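Side-chain contact in PrgX (Enterococcus faecalis, PDB 2AWI), which acts as the receptor for the peptide sex pheromone cCF10 and probably binds DNA as a repressor in the regulation of conjugation: residues A[217-220]-A[221-224]. The protein carries 1 engineered substitution. Residues are numbered along the deposited sequence; the frame is centred on the assembly and turned at random.
Sequences FEHL and KTIK
With chi1 at 61°, T222 sets its OG1 between its own backbone N and carbonyl carbon, where OG1 can reach H219 O, while K221 runs extended beside the bent chain of E218, bringing NZ to its carboxylate. The two residues illustrate how side chains can take part where a helix gives way to a loop. T222 OG1 donates to H219 O at 2.6 Å, lying in the carbonyl plane, and T222 N reaches the same H219 O at 2.9 Å from above that plane, so one carbonyl takes two bonds from one residue. The hydroxyl also sits over one face of the imidazole, with T222 OG1 3.3 Å from H219 CE1. One residue earlier, K221 NZ forms a salt bridge with E218 OE1 at 3.0 Å, approaching on the syn side; D233 of helix 230-248 is its stronger salt-bridge partner, so two carboxylates hold the ammonium. K221 CE meets the F217 ring obliquely, 3.8 Å from F217 CE2. L220 CD2 and I223 CD1 meet at 3.9 Å, the side chains lying side by side and both touching I178. I223 N bonds to L220 O, 3.1 Å, closing a type I beta turn near the C-terminal end of helix 207-220, within the TPR-family region.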
ATOM      1  N   PHE A 217      25.647  -0.544 -16.366  1.00 44.26           N
ATOM      2  CA  PHE A 217      24.312  -0.417 -16.919  1.00 45.39           C
ATOM      3  C   PHE A 217      23.863   1.035 -16.962  1.00 45.00           C
ATOM      4  O   PHE A 217      23.349   1.504 -17.976  1.00 45.42           O
ATOM      5  CB  PHE A 217      23.298  -1.217 -16.105  1.00 33.39           C
ATOM      6  CG  PHE A 217      21.908  -1.134 -16.657  1.00 35.79           C
ATOM      7  CD1 PHE A 217      21.594  -1.737 -17.875  1.00 33.46           C
ATOM      8  CD2 PHE A 217      20.923  -0.409 -15.994  1.00 34.23           C
ATOM      9  CE1 PHE A 217      20.327  -1.613 -18.418  1.00 32.92           C
ATOM     10  CE2 PHE A 217      19.648  -0.279 -16.537  1.00 29.59           C
ATOM     11  CZ  PHE A 217      19.351  -0.880 -17.747  1.00 28.44           C
ATOM     12  N   GLU A 218      24.050   1.745 -15.856  1.00 31.96           N
ATOM     13  CA  GLU A 218      23.637   3.134 -15.798  1.00 33.38           C
ATOM     14  C   GLU A 218      24.399   4.006 -16.779  1.00 33.72           C
ATOM     15  O   GLU A 218      23.883   5.011 -17.257  1.00 35.03           O
ATOM     16  CB  GLU A 218      23.777   3.667 -14.372  1.00 41.63           C
ATOM     17  CG  GLU A 218      22.698   3.130 -13.437  1.00 46.38           C
ATOM     18  CD  GLU A 218      21.290   3.517 -13.879  1.00 54.16           C
ATOM     19  OE1 GLU A 218      20.362   2.693 -13.713  1.00 45.96           O
ATOM     20  OE2 GLU A 218      21.106   4.647 -14.385  1.00 58.13           O
ATOM     21  N   HIS A 219      25.628   3.622 -17.090  1.00 33.21           N
ATOM     22  CA  HIS A 219      26.414   4.395 -18.032  1.00 33.63           C
ATOM     23  C   HIS A 219      25.848   4.256 -19.446  1.00 35.90           C
ATOM     24  O   HIS A 219      25.937   5.186 -20.251  1.00 37.57           O
ATOM     25  CB  HIS A 219      27.871   3.939 -18.025  1.00 31.67           C
ATOM     26  CG  HIS A 219      28.706   4.626 -19.057  1.00 28.71           C
ATOM     27  ND1 HIS A 219      28.920   5.987 -19.048  1.00 30.70           N
ATOM     28  CD2 HIS A 219      29.311   4.155 -20.173  1.00 22.65           C
ATOM     29  CE1 HIS A 219      29.618   6.324 -20.118  1.00 24.63           C
ATOM     30  NE2 HIS A 219      29.867   5.233 -20.818  1.00 23.53           N
ATOM     31  N   LEU A 220      25.280   3.091 -19.750  1.00 33.98           N
ATOM     32  CA  LEU A 220      24.696   2.854 -21.064  1.00 34.60           C
ATOM     33  C   LEU A 220      23.671   3.930 -21.402  1.00 33.79           C
ATOM     34  O   LEU A 220      23.500   4.282 -22.568  1.00 35.72           O
ATOM     35  CB  LEU A 220      24.007   1.488 -21.121  1.00 40.81           C
ATOM     36  CG  LEU A 220      24.841   0.208 -21.025  1.00 40.33           C
ATOM     37  CD1 LEU A 220      23.928  -0.987 -21.298  1.00 37.16           C
ATOM     38  CD2 LEU A 220      25.975   0.230 -22.036  1.00 36.22           C
ATOM     39  N   LYS A 221      22.997   4.450 -20.377  1.00 36.28           N
ATOM     40  CA  LYS A 221      21.977   5.476 -20.567  1.00 34.82           C
ATOM     41  C   LYS A 221      22.516   6.832 -21.024  1.00 37.81           C
ATOM     42  O   LYS A 221      21.737   7.747 -21.288  1.00 42.69           O
ATOM     43  CB  LYS A 221      21.164   5.664 -19.278  1.00 25.60           C
ATOM     44  CG  LYS A 221      20.338   4.449 -18.878  1.00 24.94           C
ATOM     45  CD  LYS A 221      19.660   4.642 -17.521  1.00 26.44           C
ATOM     46  CE  LYS A 221      18.837   3.407 -17.143  1.00 24.13           C
ATOM     47  NZ  LYS A 221      18.312   3.457 -15.740  1.00 26.85           N
ATOM     48  N   THR A 222      23.836   6.968 -21.116  1.00 38.63           N
ATOM     49  CA  THR A 222      24.434   8.230 -21.548  1.00 38.09           C
ATOM     50  C   THR A 222      24.855   8.136 -23.009  1.00 40.27           C
ATOM     51  O   THR A 222      25.257   9.135 -23.614  1.00 41.74           O
ATOM     52  CB  THR A 222      25.695   8.590 -20.723  1.00 29.95           C
ATOM     53  OG1 THR A 222      26.684   7.568 -20.893  1.00 28.94           O
ATOM     54  CG2 THR A 222      25.357   8.731 -19.244  1.00 25.74           C
ATOM     55  N   ILE A 223      24.768   6.934 -23.566  1.00 40.49           N
ATOM     56  CA  ILE A 223      25.153   6.709 -24.950  1.00 40.81           C
ATOM     57  C   ILE A 223      24.126   7.244 -25.945  1.00 43.10           C
ATOM     58  O   ILE A 223      22.916   7.122 -25.749  1.00 46.32           O
ATOM     59  CB  ILE A 223      25.389   5.208 -25.217  1.00 32.99           C
ATOM     60  CG1 ILE A 223      26.568   4.713 -24.374  1.00 30.73           C
ATOM     61  CG2 ILE A 223      25.675   4.977 -26.693  1.00 32.10           C
ATOM     62  CD1 ILE A 223      26.788   3.203 -24.431  1.00 27.47           C
ATOM     63  N   LYS A 224      24.633   7.844 -27.017  1.00 40.73           N
ATOM     64  CA  LYS A 224      23.807   8.418 -28.066  1.00 40.64           C
ATOM     65  C   LYS A 224      23.061   7.337 -28.847  1.00 38.79           C
ATOM     66  O   LYS A 224      23.666   6.373 -29.312  1.00 39.64           O
ATOM     67  CB  LYS A 224      24.692   9.228 -29.016  1.00 63.53           C
ATOM     68  CG  LYS A 224      23.997   9.739 -30.261  1.00 70.89           C
ATOM     69  CD  LYS A 224      25.019  10.233 -31.274  1.00 70.12           C
ATOM     70  CE  LYS A 224      24.356  10.663 -32.573  1.00 77.91           C
ATOM     71  NZ  LYS A 224      25.357  10.952 -33.639  1.00 81.19           N
TER